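Long-range contacts in N-ACETYLMURAMOYL-L-ALANINE AMIDASE CwlV (Paenibacillus polymyxa, PDB 1JWQ), which probably cleaves the amide bond between N-acetylmuramoyl groups and L-alanine in cell-wall peptidoglycan, this chain being its zinc-binding catalytic domain: residues Phe112-Asp120 / Thr154-Val164; Ile40-Glu48 / Ala169-Lys179. All coordinates share one frame; numbering follows the deposited sequence.

In the fold
Both contacts use helix 158-176 of this open alpha-beta-alpha domain. Interaction 1 sets the N-terminal part of that helix against the end of helix 102-116, with the end of helix 149-155 meeting the loop after helix 102-116; interaction 2 sets its C-terminal part against the end of helix 26-42 and the start of strand 47-51. Their centres are about 19 Å apart, their nearest atoms about 5 Å, and interaction 1 is nested in sequence inside interaction 2. The zinc ion, held by His10, Glu26 and His80, lies nearer interaction 1: the side chain of Leu155 is about 10 Å from it and about 7 Å from that of Glu26. Interaction 2 lies away from the metal site.

Interaction 1 (Phe112-Asp120 / Thr154-Val164); sequences FAPATGLTD and TLFDEDFQNRV
The Phe160 ring turns its edge to the chain leaving helix 102-116: Thr116 O lies in the ring plane, 3.3 Å from Phe160 CE1, while Val164 CG2 of its own helix sits over one face near the rim. Val164 also reaches the second aromatic ring, its CG1 meeting Phe112 CE2 edge-on at 3.8 Å. The third flat group, the Arg163 guanidinium, has Phe160 CA over the rim of one face and the carbonyls of Ala115 and Thr116 at its edge. Arg163 NH1 donates to Ala115 O at 3.1 Å and 158°, although a crowded model around that oxygen makes its position less sure. CG of Arg163 extends anti to the backbone N (chi1 -176°), and a bend at chi3 brings the guanidinium round to the carbonyls. Nearer the sheet, Thr116 CG2 packs on Val164 CG2 at 3.8 Å. The side chains of Leu118 and Phe160 cross at about a right angle, CD1 meeting CZ obliquely, and Leu118 CD1 rests on Leu155 CD1 at 3.9 Å. Thr116 OG1 donates to Ala113 O, accepts from Leu118 N at 3.1 Å in an ST turn, and is hydrogen-bonded to Thr92 of strand 92-96. The turn spans Gly117, the first residue past the helix, whose phi is positive, and Leu118 then points back toward the contact. Helix segments 112-116 and 158-164 run nearly antiparallel (163°), their axes 9.0 Å apart at closest approach, and Val143 of strand 138-145 touches both Thr116 and Phe160. An apolar layer thus faces the sheet, while the exposed guanidinium and the buried Phe160 edge probably both ease the partial negative charge of helix-end carbonyl oxygens, less certainly at Ala115.

Interaction 2 (Ile40-Glu48 / Ala169-Lys179); sequences ILKQNPKLE and ADGITEYLDVK
Val178 O is gripped by two groups: Asn44 ND2 donates to it at 2.8 Å along a nearly straight N-H (165°), and a bridging water gives it a longer bond of 3.3 Å. The oxygen lies close to the amide plane of Asn44, although the donor is tilted from the carbonyl plane of Val178. With CG anti to the backbone N (chi1 -165°), the Asn44 amide reaches across to the C-terminal tail and both its ends are used. OD1 accepts from Lys46 N at 2.9 Å, closing an Asx turn, and from the water shared with Val178 O; ND2 also donates to a second water, which passes a hydrogen to Thr173 OG1. A leucine in place of Asn44 would probably leave Val178 O and Lys46 N without these partners and free the turn to shift against the C-terminal tail. Around the amide the contact is apolar. Val178 CG2 packs on Leu47 CD2 at 3.7 Å, and its CG1 lies against Lys46 CB at 3.9 Å as the extended lysine chain slides past in the opposite direction. Leu47 CD2 also meets Leu176 CD1. Earlier in both segments, Leu41 spreads its two methyls over one side of the helix: the side chains of Leu41 and Ile172 cross at about a right angle, CD1 of Leu41 3.7 Å from CD1 of Ile172, and Leu41 CD2 lies beside Ala169 CB, which Ile40 CG2 touches at 3.6 Å. A Schellman motif with positive phi at Asp177 ends helix 158-176 and turns Val178 back toward Asn44. The helix thus lies between helices 26-42 and 102-116, with Met108 of the latter touching Ile172, while Ile172 and Leu176 rest on strands 2-8 and 75-82 and Leu47 begins an edge strand, 47-51.

Interaction 1 (Phe112-Asp120 / Thr154-Val164)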
loop_
_atom_site.group_PDB
_atom_site.type_symbol
_atom_site.label_atom_id
_atom_site.label_comp_id
_atom_site.label_asym_id
_atom_site.label_seq_id
_atom_site.Cartn_x
_atom_site.Cartn_y
_atom_site.Cartn_z
ATOM N N PHE A 112 -0.789 10.443 2.282
ATOM C CA PHE A 112 -1.246 9.511 1.264
ATOM C C PHE A 112 -2.582 9.910 0.624
ATOM O O PHE A 112 -2.690 10.013 -0.600
ATOM C CB PHE A 112 -1.336 8.120 1.905
ATOM C CG PHE A 112 -2.142 7.128 1.125
ATOM C CD1 PHE A 112 -3.175 6.430 1.744
ATOM C CD2 PHE A 112 -1.854 6.860 -0.208
ATOM C CE1 PHE A 112 -3.909 5.479 1.048
ATOM C CE2 PHE A 112 -2.583 5.909 -0.912
ATOM C CZ PHE A 112 -3.609 5.217 -0.287
ATOM N N ALA A 113 -3.593 10.146 1.454
ATOM C CA ALA A 113 -4.920 10.494 0.961
ATOM C C ALA A 113 -4.977 11.686 0.001
ATOM O O ALA A 113 -5.525 11.579 -1.094
ATOM C CB ALA A 113 -5.865 10.721 2.145
ATOM N N PRO A 114 -4.418 12.841 0.397
ATOM C CA PRO A 114 -4.451 14.009 -0.491
ATOM C C PRO A 114 -3.742 13.758 -1.817
ATOM O O PRO A 114 -4.101 14.338 -2.841
ATOM C CB PRO A 114 -3.751 15.089 0.332
ATOM C CG PRO A 114 -4.061 14.689 1.744
ATOM C CD PRO A 114 -3.838 13.198 1.702
ATOM N N ALA A 115 -2.736 12.888 -1.795
ATOM C CA ALA A 115 -1.980 12.574 -3.002
ATOM C C ALA A 115 -2.808 11.853 -4.064
ATOM O O ALA A 115 -2.581 12.045 -5.255
ATOM C CB ALA A 115 -0.739 11.749 -2.648
ATOM N N THR A 116 -3.759 11.019 -3.652
ATOM C CA THR A 116 -4.579 10.317 -4.636
ATOM C C THR A 116 -5.575 11.285 -5.267
ATOM O O THR A 116 -5.953 11.134 -6.430
ATOM C CB THR A 116 -5.376 9.147 -4.018
ATOM O OG1 THR A 116 -6.437 9.659 -3.203
ATOM C CG2 THR A 116 -4.464 8.264 -3.173
ATOM N N GLY A 117 -5.993 12.280 -4.490
ATOM C CA GLY A 117 -6.950 13.251 -4.987
ATOM C C GLY A 117 -8.319 12.627 -5.174
ATOM O O GLY A 117 -9.222 13.247 -5.733
ATOM N N LEU A 118 -8.474 11.391 -4.710
ATOM C CA LEU A 118 -9.744 10.686 -4.826
ATOM C C LEU A 118 -10.560 10.934 -3.563
ATOM O O LEU A 118 -10.076 11.557 -2.616
ATOM C CB LEU A 118 -9.497 9.188 -5.006
ATOM C CG LEU A 118 -8.546 8.810 -6.148
ATOM C CD1 LEU A 118 -8.308 7.304 -6.128
ATOM C CD2 LEU A 118 -9.136 9.245 -7.486
ATOM N N THR A 119 -11.797 10.453 -3.544
ATOM C CA THR A 119 -12.636 10.661 -2.376
ATOM C C THR A 119 -11.983 10.057 -1.142
ATOM O O THR A 119 -11.610 8.883 -1.132
ATOM C CB THR A 119 -14.029 10.048 -2.565
ATOM O OG1 THR A 119 -14.673 10.678 -3.680
ATOM C CG2 THR A 119 -14.874 10.255 -1.312
ATOM N N ASP A 120 -11.843 10.879 -0.109
ATOM C CA ASP A 120 -11.229 10.453 1.139
ATOM C C ASP A 120 -12.189 9.605 1.958
ATOM O O ASP A 120 -13.097 10.130 2.605
ATOM C CB ASP A 120 -10.803 11.679 1.944
ATOM C CG ASP A 120 -10.146 11.320 3.255
ATOM O OD1 ASP A 120 -9.757 12.247 3.989
ATOM O OD2 ASP A 120 -10.017 10.115 3.555
ATOM N N THR A 154 -7.460 6.023 -13.739
ATOM C CA THR A 154 -6.625 6.899 -12.932
ATOM C C THR A 154 -5.543 6.126 -12.184
ATOM O O THR A 154 -4.386 6.539 -12.165
ATOM C CB THR A 154 -7.478 7.680 -11.915
ATOM O OG1 THR A 154 -8.367 8.559 -12.617
ATOM C CG2 THR A 154 -6.597 8.493 -10.984
ATOM N N LEU A 155 -5.912 5.006 -11.568
ATOM C CA LEU A 155 -4.931 4.221 -10.827
ATOM C C LEU A 155 -3.814 3.701 -11.723
ATOM O O LEU A 155 -2.693 3.490 -11.261
ATOM C CB LEU A 155 -5.604 3.054 -10.090
ATOM C CG LEU A 155 -5.800 3.295 -8.585
ATOM C CD1 LEU A 155 -6.755 4.462 -8.370
ATOM C CD2 LEU A 155 -6.336 2.035 -7.920
ATOM N N PHE A 156 -4.110 3.496 -13.004
ATOM C CA PHE A 156 -3.082 3.020 -13.916
ATOM C C PHE A 156 -2.443 4.143 -14.715
ATOM O O PHE A 156 -1.770 3.902 -15.716
ATOM C CB PHE A 156 -3.628 1.934 -14.841
ATOM C CG PHE A 156 -3.712 0.588 -14.185
ATOM C CD1 PHE A 156 -4.779 0.266 -13.357
ATOM C CD2 PHE A 156 -2.683 -0.333 -14.337
ATOM C CE1 PHE A 156 -4.819 -0.955 -12.684
ATOM C CE2 PHE A 156 -2.711 -1.557 -13.669
ATOM C CZ PHE A 156 -3.780 -1.866 -12.841
ATOM N N ASP A 157 -2.652 5.371 -14.257
ATOM C CA ASP A 157 -2.060 6.539 -14.896
ATOM C C ASP A 157 -0.703 6.758 -14.232
ATOM O O ASP A 157 -0.606 6.826 -13.005
ATOM C CB ASP A 157 -2.952 7.769 -14.702
ATOM C CG ASP A 157 -2.327 9.040 -15.257
ATOM O OD1 ASP A 157 -1.474 9.645 -14.570
ATOM O OD2 ASP A 157 -2.683 9.429 -16.388
ATOM N N GLU A 158 0.344 6.861 -15.044
ATOM C CA GLU A 158 1.694 7.049 -14.526
ATOM C C GLU A 158 1.886 8.229 -13.591
ATOM O O GLU A 158 2.523 8.092 -12.548
ATOM C CB GLU A 158 2.693 7.146 -15.683
ATOM C CG GLU A 158 3.303 5.808 -16.030
ATOM C CD GLU A 158 3.981 5.175 -14.830
ATOM O OE1 GLU A 158 5.226 5.253 -14.726
ATOM O OE2 GLU A 158 3.259 4.609 -13.981
ATOM N N ASP A 159 1.344 9.386 -13.954
ATOM C CA ASP A 159 1.497 10.566 -13.116
ATOM C C ASP A 159 0.814 10.368 -11.769
ATOM O O ASP A 159 1.345 10.761 -10.732
ATOM C CB ASP A 159 0.940 11.804 -13.823
ATOM C CG ASP A 159 1.653 12.089 -15.131
ATOM O OD1 ASP A 159 2.894 11.940 -15.174
ATOM O OD2 ASP A 159 0.979 12.470 -16.112
ATOM N N PHE A 160 -0.363 9.755 -11.794
ATOM C CA PHE A 160 -1.114 9.478 -10.573
ATOM C C PHE A 160 -0.256 8.622 -9.650
ATOM O O PHE A 160 -0.073 8.947 -8.478
ATOM C CB PHE A 160 -2.405 8.721 -10.906
ATOM C CG PHE A 160 -3.124 8.176 -9.699
ATOM C CD1 PHE A 160 -3.975 8.983 -8.950
ATOM C CD2 PHE A 160 -2.934 6.853 -9.301
ATOM C CE1 PHE A 160 -4.626 8.481 -7.822
ATOM C CE2 PHE A 160 -3.581 6.344 -8.173
ATOM C CZ PHE A 160 -4.428 7.162 -7.435
ATOM N N GLN A 161 0.272 7.529 -10.192
ATOM C CA GLN A 161 1.105 6.618 -9.413
ATOM C C GLN A 161 2.308 7.315 -8.796
ATOM O O GLN A 161 2.611 7.119 -7.621
ATOM C CB GLN A 161 1.577 5.450 -10.282
ATOM C CG GLN A 161 0.439 4.665 -10.912
ATOM C CD GLN A 161 0.893 3.370 -11.559
ATOM O OE1 GLN A 161 2.084 3.157 -11.784
ATOM N NE2 GLN A 161 -0.063 2.502 -11.875
ATOM N N ASN A 162 2.994 8.134 -9.583
ATOM C CA ASN A 162 4.164 8.835 -9.074
ATOM C C ASN A 162 3.816 9.776 -7.933
ATOM O O ASN A 162 4.541 9.862 -6.945
ATOM C CB ASN A 162 4.848 9.613 -10.201
ATOM C CG ASN A 162 5.523 8.698 -11.201
ATOM O OD1 ASN A 162 6.169 7.720 -10.819
ATOM N ND2 ASN A 162 5.392 9.015 -12.486
ATOM N N ARG A 163 2.700 10.478 -8.077
ATOM C CA ARG A 163 2.243 11.420 -7.067
ATOM C C ARG A 163 1.871 10.684 -5.778
ATOM O O ARG A 163 2.241 11.094 -4.676
ATOM C CB ARG A 163 1.030 12.177 -7.599
ATOM C CG ARG A 163 0.515 13.247 -6.674
ATOM C CD ARG A 163 -0.936 13.530 -6.976
ATOM N NE ARG A 163 -1.218 13.512 -8.407
ATOM C CZ ARG A 163 -2.389 13.153 -8.918
ATOM N NH1 ARG A 163 -3.372 12.776 -8.109
ATOM N NH2 ARG A 163 -2.587 13.197 -10.228
ATOM N N VAL A 164 1.139 9.588 -5.934
ATOM C CA VAL A 164 0.701 8.786 -4.800
ATOM C C VAL A 164 1.879 8.087 -4.137
ATOM O O VAL A 164 1.939 7.994 -2.913
ATOM C CB VAL A 164 -0.347 7.747 -5.245
ATOM C CG1 VAL A 164 -0.700 6.819 -4.089
ATOM C CG2 VAL A 164 -1.599 8.468 -5.733
#

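Interaction 2 (Ile40-Glu48 / Ala169-Lys179)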
loop_
_atom_site.group_PDB
_atom_site.type_symbol
_atom_site.label_atom_id
_atom_site.label_comp_id
_atom_site.label_asym_id
_atom_site.label_seq_id
_atom_site.Cartn_x
_atom_site.Cartn_y
_atom_site.Cartn_z
ATOM N N ILE A 40 11.806 5.945 -4.372
ATOM C CA ILE A 40 11.808 7.211 -3.650
ATOM C C ILE A 40 12.505 7.084 -2.299
ATOM O O ILE A 40 13.365 7.894 -1.963
ATOM C CB ILE A 40 10.369 7.724 -3.423
ATOM C CG1 ILE A 40 9.702 7.999 -4.773
ATOM C CG2 ILE A 40 10.384 8.990 -2.574
ATOM C CD1 ILE A 40 8.213 8.252 -4.677
ATOM N N LEU A 41 12.140 6.061 -1.531
ATOM C CA LEU A 41 12.729 5.862 -0.213
ATOM C C LEU A 41 14.192 5.426 -0.251
ATOM O O LEU A 41 14.925 5.634 0.717
ATOM C CB LEU A 41 11.908 4.847 0.588
ATOM C CG LEU A 41 10.473 5.265 0.927
ATOM C CD1 LEU A 41 9.796 4.166 1.735
ATOM C CD2 LEU A 41 10.480 6.567 1.712
ATOM N N LYS A 42 14.610 4.823 -1.359
ATOM C CA LYS A 42 15.989 4.365 -1.506
ATOM C C LYS A 42 16.977 5.527 -1.421
ATOM O O LYS A 42 18.140 5.336 -1.060
ATOM C CB LYS A 42 16.161 3.634 -2.836
ATOM N N GLN A 43 16.509 6.726 -1.752
ATOM C CA GLN A 43 17.360 7.912 -1.718
ATOM C C GLN A 43 17.673 8.352 -0.288
ATOM O O GLN A 43 18.559 9.182 -0.071
ATOM C CB GLN A 43 16.694 9.072 -2.466
ATOM C CG GLN A 43 16.183 8.720 -3.854
ATOM C CD GLN A 43 15.929 9.947 -4.707
ATOM O OE1 GLN A 43 15.477 10.984 -4.213
ATOM N NE2 GLN A 43 16.207 9.833 -6.003
ATOM N N ASN A 44 16.949 7.798 0.681
ATOM C CA ASN A 44 17.153 8.143 2.084
ATOM C C ASN A 44 18.096 7.146 2.754
ATOM O O ASN A 44 17.732 5.994 2.985
ATOM C CB ASN A 44 15.815 8.147 2.825
ATOM C CG ASN A 44 15.893 8.848 4.166
ATOM O OD1 ASN A 44 16.915 8.793 4.850
ATOM N ND2 ASN A 44 14.804 9.500 4.556
ATOM N N PRO A 45 19.323 7.583 3.090
ATOM C CA PRO A 45 20.302 6.703 3.734
ATOM C C PRO A 45 19.941 6.250 5.153
ATOM O O PRO A 45 20.567 5.343 5.694
ATOM C CB PRO A 45 21.588 7.532 3.690
ATOM C CG PRO A 45 21.085 8.928 3.817
ATOM C CD PRO A 45 19.880 8.934 2.893
ATOM N N LYS A 46 18.934 6.875 5.751
ATOM C CA LYS A 46 18.513 6.507 7.098
ATOM C C LYS A 46 17.528 5.346 7.051
ATOM O O LYS A 46 17.117 4.821 8.088
ATOM C CB LYS A 46 17.850 7.696 7.797
ATOM C CG LYS A 46 18.767 8.889 8.023
ATOM C CD LYS A 46 18.025 10.009 8.729
ATOM C CE LYS A 46 18.910 11.230 8.932
ATOM N NZ LYS A 46 18.170 12.307 9.648
ATOM N N LEU A 47 17.156 4.945 5.842
ATOM C CA LEU A 47 16.200 3.860 5.660
ATOM C C LEU A 47 16.743 2.650 4.920
ATOM O O LEU A 47 17.625 2.756 4.070
ATOM C CB LEU A 47 14.972 4.367 4.901
ATOM C CG LEU A 47 14.133 5.479 5.532
ATOM C CD1 LEU A 47 13.041 5.886 4.552
ATOM C CD2 LEU A 47 13.526 4.997 6.849
ATOM N N GLU A 48 16.189 1.493 5.256
ATOM C CA GLU A 48 16.540 0.241 4.614
ATOM C C GLU A 48 15.199 -0.282 4.119
ATOM O O GLU A 48 14.403 -0.797 4.900
ATOM C CB GLU A 48 17.156 -0.727 5.623
ATOM C CG GLU A 48 17.513 -2.077 5.040
ATOM C CD GLU A 48 18.260 -2.955 6.025
ATOM O OE1 GLU A 48 18.457 -4.147 5.719
ATOM O OE2 GLU A 48 18.654 -2.449 7.100
ATOM N N ALA A 169 5.474 7.556 0.403
ATOM C CA ALA A 169 6.842 7.696 0.883
ATOM C C ALA A 169 6.889 8.737 2.000
ATOM O O ALA A 169 7.539 8.527 3.017
ATOM C CB ALA A 169 7.766 8.104 -0.272
ATOM N N ASP A 170 6.195 9.858 1.811
ATOM C CA ASP A 170 6.175 10.910 2.825
ATOM C C ASP A 170 5.568 10.387 4.129
ATOM O O ASP A 170 6.069 10.676 5.214
ATOM C CB ASP A 170 5.377 12.120 2.332
ATOM C CG ASP A 170 6.108 12.906 1.258
ATOM O OD1 ASP A 170 5.481 13.796 0.647
ATOM O OD2 ASP A 170 7.304 12.640 1.027
ATOM N N GLY A 171 4.491 9.618 4.019
ATOM C CA GLY A 171 3.862 9.069 5.208
ATOM C C GLY A 171 4.861 8.276 6.034
ATOM O O GLY A 171 4.898 8.378 7.259
ATOM N N ILE A 172 5.685 7.486 5.355
ATOM C CA ILE A 172 6.692 6.666 6.022
ATOM C C ILE A 172 7.823 7.524 6.575
ATOM O O ILE A 172 8.239 7.365 7.723
ATOM C CB ILE A 172 7.280 5.632 5.042
ATOM C CG1 ILE A 172 6.196 4.615 4.674
ATOM C CG2 ILE A 172 8.497 4.951 5.659
ATOM C CD1 ILE A 172 6.514 3.786 3.441
ATOM N N THR A 173 8.310 8.436 5.745
ATOM C CA THR A 173 9.394 9.325 6.135
ATOM C C THR A 173 9.004 10.195 7.324
ATOM O O THR A 173 9.775 10.346 8.272
ATOM C CB THR A 173 9.793 10.231 4.965
ATOM O OG1 THR A 173 10.191 9.416 3.858
ATOM C CG2 THR A 173 10.948 11.143 5.362
ATOM N N GLU A 174 7.807 10.766 7.270
ATOM C CA GLU A 174 7.333 11.621 8.351
ATOM C C GLU A 174 7.142 10.834 9.638
ATOM O O GLU A 174 7.562 11.276 10.701
ATOM C CB GLU A 174 6.012 12.292 7.965
ATOM C CG GLU A 174 6.118 13.312 6.843
ATOM C CD GLU A 174 6.749 14.621 7.282
ATOM O OE1 GLU A 174 6.959 14.815 8.501
ATOM O OE2 GLU A 174 7.019 15.466 6.403
ATOM N N TYR A 175 6.512 9.666 9.543
ATOM C CA TYR A 175 6.276 8.855 10.732
ATOM C C TYR A 175 7.572 8.400 11.388
ATOM O O TYR A 175 7.701 8.436 12.613
ATOM C CB TYR A 175 5.439 7.616 10.403
ATOM C CG TYR A 175 5.121 6.797 11.637
ATOM C CD1 TYR A 175 4.226 7.272 12.595
ATOM C CD2 TYR A 175 5.753 5.576 11.873
ATOM C CE1 TYR A 175 3.967 6.551 13.765
ATOM C CE2 TYR A 175 5.504 4.846 13.040
ATOM C CZ TYR A 175 4.609 5.343 13.979
ATOM O OH TYR A 175 4.356 4.631 15.129
ATOM N N LEU A 176 8.527 7.969 10.572
ATOM C CA LEU A 176 9.805 7.495 11.085
ATOM C C LEU A 176 10.756 8.636 11.420
ATOM O O LEU A 176 11.853 8.411 11.928
ATOM C CB LEU A 176 10.452 6.542 10.080
ATOM C CG LEU A 176 9.715 5.206 9.941
ATOM C CD1 LEU A 176 10.419 4.337 8.909
ATOM C CD2 LEU A 176 9.673 4.506 11.298
ATOM N N ASP A 177 10.321 9.859 11.130
ATOM C CA ASP A 177 11.102 11.054 11.420
ATOM C C ASP A 177 12.529 10.954 10.885
ATOM O O ASP A 177 13.501 11.143 11.616
ATOM C CB ASP A 177 11.100 11.297 12.935
ATOM C CG ASP A 177 11.651 12.658 13.316
ATOM O OD1 ASP A 177 11.454 13.626 12.549
ATOM O OD2 ASP A 177 12.263 12.760 14.398
ATOM N N VAL A 178 12.647 10.651 9.595
ATOM C CA VAL A 178 13.953 10.539 8.955
ATOM C C VAL A 178 14.083 11.516 7.789
ATOM O O VAL A 178 14.732 11.217 6.787
ATOM C CB VAL A 178 14.212 9.103 8.438
ATOM C CG1 VAL A 178 14.409 8.156 9.615
ATOM C CG2 VAL A 178 13.046 8.637 7.570
ATOM N N LYS A 179 13.465 12.686 7.925
ATOM C CA LYS A 179 13.530 13.700 6.880
ATOM C C LYS A 179 14.954 14.227 6.715
ATOM O O LYS A 179 15.795 13.940 7.594
ATOM C CB LYS A 179 12.583 14.858 7.210
ATOM C CG LYS A 179 11.112 14.497 7.079
ATOM C CD LYS A 179 10.197 15.643 7.486
ATOM C CE LYS A 179 10.136 15.807 8.996
ATOM N NZ LYS A 179 9.064 16.766 9.392
HETATM O O HOH W 1 12.653 9.478 2.697
HETATM O O HOH W 2 17.646 11.526 5.290
#